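Local coordinates for transcriptional regulator, LuxR family (Burkholderia thailandensis, PDB 3MQQ), which probably acts as a DNA-binding transcriptional regulator of the LuxR family, the part in the crystal being its PAS domain, with ethanol bound, at residues D4-T7 and A8-A12; L18-R22 and V23-C27. All coordinates share one frame; numbering follows the deposited sequence. Where two conformers were deposited one is given.

Interaction 1: residues D4-T7 and A8-A12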
# COMPACT_ATOMS: atom_id res chain seq x y z
N ASP B 4 6.23 -15.44 -0.86
CA ASP B 4 4.98 -15.88 -0.22
C ASP B 4 4.28 -14.71 0.48
O ASP B 4 4.80 -13.60 0.50
CB ASP B 4 5.15 -17.12 0.67
CG ASP B 4 6.02 -16.91 1.91
OD1 ASP B 4 6.43 -17.94 2.50
OD2 ASP B 4 6.29 -15.79 2.35
N TYR B 5 3.08 -14.94 1.00
CA TYR B 5 2.29 -13.83 1.55
C TYR B 5 2.93 -13.18 2.78
O TYR B 5 2.86 -11.95 2.93
CB TYR B 5 0.84 -14.24 1.82
CG TYR B 5 0.10 -14.63 0.56
CD1 TYR B 5 -0.17 -13.69 -0.44
CD2 TYR B 5 -0.34 -15.94 0.36
CE1 TYR B 5 -0.84 -14.05 -1.60
CE2 TYR B 5 -1.01 -16.31 -0.79
CZ TYR B 5 -1.27 -15.36 -1.76
OH TYR B 5 -1.94 -15.73 -2.90
N LYS B 6 3.55 -14.01 3.63
CA LYS B 6 4.25 -13.53 4.83
C LYS B 6 5.43 -12.66 4.44
O LYS B 6 5.58 -11.55 4.94
CB LYS B 6 4.72 -14.70 5.73
CG LYS B 6 5.40 -14.25 7.04
CD LYS B 6 5.96 -15.44 7.85
CE LYS B 6 6.75 -14.96 9.07
NZ LYS B 6 7.27 -16.06 9.94
N THR B 7 6.26 -13.16 3.52
CA THR B 7 7.37 -12.36 2.98
C THR B 7 6.91 -11.05 2.33
O THR B 7 7.52 -10.00 2.56
CB THR B 7 8.24 -13.18 1.99
OG1 THR B 7 8.70 -14.37 2.63
CG2 THR B 7 9.46 -12.37 1.56
N ALA B 8 5.83 -11.09 1.53
CA ALA B 8 5.32 -9.87 0.90
C ALA B 8 4.96 -8.83 1.97
O ALA B 8 5.35 -7.68 1.88
CB ALA B 8 4.12 -10.15 0.01
N PHE B 9 4.25 -9.28 2.99
CA PHE B 9 3.85 -8.38 4.09
C PHE B 9 5.10 -7.69 4.69
O PHE B 9 5.12 -6.48 4.87
CB PHE B 9 3.13 -9.20 5.17
CG PHE B 9 2.68 -8.39 6.36
CD1 PHE B 9 1.44 -7.76 6.35
CD2 PHE B 9 3.49 -8.27 7.48
CE1 PHE B 9 1.00 -7.01 7.48
CE2 PHE B 9 3.05 -7.55 8.62
CZ PHE B 9 1.80 -6.91 8.60
N HIS B 10 6.11 -8.48 5.01
CA HIS B 10 7.32 -7.93 5.62
C HIS B 10 8.25 -7.12 4.71
O HIS B 10 9.00 -6.27 5.20
CB HIS B 10 8.06 -9.02 6.39
CG HIS B 10 7.36 -9.37 7.67
ND1 HIS B 10 6.76 -10.59 7.88
CD2 HIS B 10 7.13 -8.64 8.79
CE1 HIS B 10 6.22 -10.61 9.09
NE2 HIS B 10 6.44 -9.44 9.66
N LEU B 11 8.18 -7.38 3.40
CA LEU B 11 9.02 -6.72 2.39
C LEU B 11 8.40 -5.42 1.88
O LEU B 11 9.10 -4.59 1.29
CB LEU B 11 9.23 -7.65 1.18
CG LEU B 11 10.17 -7.26 0.02
CD1 LEU B 11 11.61 -7.20 0.53
CD2 LEU B 11 10.03 -8.23 -1.14
N ALA B 12 7.08 -5.27 2.07
CA ALA B 12 6.32 -4.19 1.43
C ALA B 12 6.91 -2.83 1.69
O ALA B 12 7.30 -2.53 2.79
CB ALA B 12 4.84 -4.21 1.88
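The backbone N-H groups of A8, F9, H10 and L11 bond back to the carbonyl oxygens of D4, Y5, K6 and T7, the i to i+4 pattern of an alpha helix. The bond from A8 N to D4 O is 2.9 Å, and that from L11 N to T7 O is 2.8 Å. D4 is the N-cap of this short helix, 5-11. Its OD2 accepts from T7 N at 2.9 Å, nearly in line with the carboxylate C-O bond. T7 OG1 donates to the same D4 OD2 at 2.8 Å, but from above the carboxylate plane. Two donors of one residue thus grip a single oxygen. T7 OG1 lies beside its own backbone N (chi1 -56°), which lets hydroxyl and amide reach that atom together. The helix precedes the first strand of the PAS sheet and packs against a second copy of the protein. There Y5 OH bonds to D26 of the second subunit, and the rings of Y5 and F9 meet F9 and Y5 of that subunit. H10 lies one turn beyond K6. Its ND1 makes a weak second bond to K6 O at 3.3 Å, alongside the straighter one from H10 N. K6 CG sits at the edge of the imidazole, in its plane, 4.0 Å from H10 ND1. K6 is extended, and its side chain runs at a slant to that of H10. F9 CD2 lies over the centre of one imidazole face, 3.8 Å above the plane. F9 CG is anti to the backbone N (chi1 179°), and the ring leads away from the first turn and packs on L16. L11 CB packs on T7 O.

Interaction 2: residues L18-R22 and V23-C27. With NA (sodium ion), chain K; EOH (ethanol), chain H.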
# COMPACT_ATOMS: atom_id res chain seq x y z
N LEU B 18 -1.96 -5.37 10.51
CA LEU B 18 -3.14 -6.20 10.77
C LEU B 18 -3.69 -5.75 12.12
O LEU B 18 -2.97 -5.82 13.11
CB LEU B 18 -2.79 -7.70 10.77
CG LEU B 18 -1.90 -8.15 9.62
CD1 LEU B 18 -1.62 -9.68 9.72
CD2 LEU B 18 -2.59 -7.81 8.29
N SER B 19 -4.90 -5.19 12.14
CA SER B 19 -5.44 -4.56 13.37
C SER B 19 -6.60 -5.38 13.93
O SER B 19 -7.14 -6.31 13.30
CB SER B 19 -5.91 -3.14 13.07
OG SER B 19 -7.13 -3.19 12.30
N ARG B 20 -6.95 -5.02 15.17
CA ARG B 20 -8.18 -5.51 15.80
C ARG B 20 -8.53 -4.50 16.88
O ARG B 20 -7.69 -4.18 17.72
CB ARG B 20 -8.00 -6.92 16.36
CG ARG B 20 -9.26 -7.50 16.94
CD ARG B 20 -9.23 -9.03 16.86
NE ARG B 20 -8.28 -9.70 17.75
CZ ARG B 20 -7.83 -9.24 18.92
NH1 ARG B 20 -6.98 -9.98 19.63
NH2 ARG B 20 -8.19 -8.06 19.40
N ASP B 21 -9.75 -3.97 16.81
CA ASP B 21 -10.24 -2.94 17.74
C ASP B 21 -9.25 -1.77 17.95
O ASP B 21 -9.03 -1.31 19.08
CB ASP B 21 -10.64 -3.60 19.06
CG ASP B 21 -11.65 -4.71 18.85
OD1 ASP B 21 -12.45 -4.62 17.90
OD2 ASP B 21 -11.63 -5.66 19.65
N ARG B 22 -8.69 -1.31 16.84
CA ARG B 22 -7.78 -0.17 16.79
C ARG B 22 -6.46 -0.44 17.51
O ARG B 22 -5.78 0.51 17.93
CB ARG B 22 -8.42 1.16 17.26
CG ARG B 22 -9.83 1.42 16.69
CD ARG B 22 -10.29 2.82 17.05
NE ARG B 22 -9.65 3.81 16.19
CZ ARG B 22 -9.78 5.13 16.34
NH1 ARG B 22 -9.15 5.97 15.52
NH2 ARG B 22 -10.53 5.60 17.32
N VAL B 23 -6.13 -1.72 17.68
CA VAL B 23 -4.84 -2.15 18.20
C VAL B 23 -4.05 -2.82 17.07
O VAL B 23 -4.60 -3.58 16.26
CB VAL B 23 -5.01 -3.11 19.37
CG1 VAL B 23 -3.62 -3.63 19.87
CG2 VAL B 23 -5.74 -2.39 20.51
N ILE B 24 -2.75 -2.55 17.02
CA ILE B 24 -1.87 -3.17 16.03
C ILE B 24 -1.55 -4.60 16.47
O ILE B 24 -0.87 -4.79 17.47
CB ILE B 24 -0.55 -2.41 15.93
CG1 ILE B 24 -0.78 -0.96 15.43
CG2 ILE B 24 0.45 -3.19 15.07
CD1 ILE B 24 0.53 -0.11 15.48
N GLU B 25 -2.04 -5.60 15.74
CA GLU B 25 -1.75 -7.00 16.08
C GLU B 25 -0.50 -7.50 15.37
O GLU B 25 0.23 -8.37 15.90
CB GLU B 25 -2.95 -7.90 15.78
CG GLU B 25 -4.24 -7.42 16.41
CD GLU B 25 -4.33 -7.75 17.89
OE1 GLU B 25 -5.01 -8.73 18.22
OE2 GLU B 25 -3.71 -7.04 18.71
N ASP B 26 -0.22 -6.95 14.19
CA ASP B 26 1.00 -7.27 13.47
C ASP B 26 1.32 -6.09 12.59
O ASP B 26 0.43 -5.34 12.22
CB ASP B 26 0.86 -8.56 12.67
CG ASP B 26 2.19 -9.15 12.23
OD1 ASP B 26 3.27 -8.67 12.64
OD2 ASP B 26 2.16 -10.15 11.48
N CYS B 27 2.61 -5.92 12.28
CA CYS B 27 3.00 -4.84 11.39
C CYS B 27 4.34 -5.20 10.77
O CYS B 27 5.03 -6.16 11.17
CB CYS B 27 3.08 -3.46 12.12
SG CYS B 27 4.52 -3.26 13.26
NA NA K . -8.95 -2.09 14.03
C1 EOH H . -7.45 3.70 13.16
C2 EOH H . -8.48 2.90 13.91
O EOH H . -7.26 4.95 13.76
O HOH W 1 -8.82 0.47 13.19
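R20 and V23 pair through both backbone bonds, R20 N to V23 O at 3.0 Å and V23 N to R20 O at 2.9 Å. They close a type I' turn through D21 and R22, the tip of a beta hairpin. S19 and I24 form the next, non-hydrogen-bonded pair, where S19 CA makes a CH...O contact to V23 O. A classic beta bulge follows. L18 O takes two donors, E25 N at 2.8 Å nearly head-on and D26 N at 3.2 Å on a lone pair. L18 N returns a bond to D26 O. L18 and D26 side chains run side by side, with L18 CD1 4.0 Å from D26 CB. In the E25 conformer given, OE1 lies over one face of the R20 guanidinium, 2.7 Å from R20 NH1. This salt bridge rests on charge, since no N-H points at the oxygen. The E25 chain bends at chi2 (-79°) to bring the carboxylate over R20. On the opposite face, S19 OG binds the sodium ion at 2.7 Å. A water, L103 O and A104 O also bind it, and R22 completes the site. R22 NH1 donates to the ethanol oxygen at 2.8 Å, and to F57 O. Y51 OH holds the same alcohol, probably from the crystallisation liquor; its C2 lies doubtfully close to R22 NE. F57 makes a cation-pi contact with R22. The hairpin edges the five-stranded antiparallel PAS sheet. Strand 15-20 lies between strands 23-27 and 106-112, I24 and C27 pack on L42 of helix 39-42, and helix 5-11 packs beside D26.

From the N terminus, helix 5-11 comes first, and interaction 1 spans it from the N-cap D4 to A12, just past its end. The chain then enters strand 15-20, whose end opens interaction 2. That contact closes the tight hairpin to strand 23-27. The two are in series and neither nest nor cross, with centres about 17 Å apart. They still touch through F9: its CE2 lies 3.4 Å from C27 C, and its CE1 lies 3.8 Å from L18 CD2. The N-terminal helix is thus tied to the edge of the PAS sheet. Both interactions also meet the second subunit.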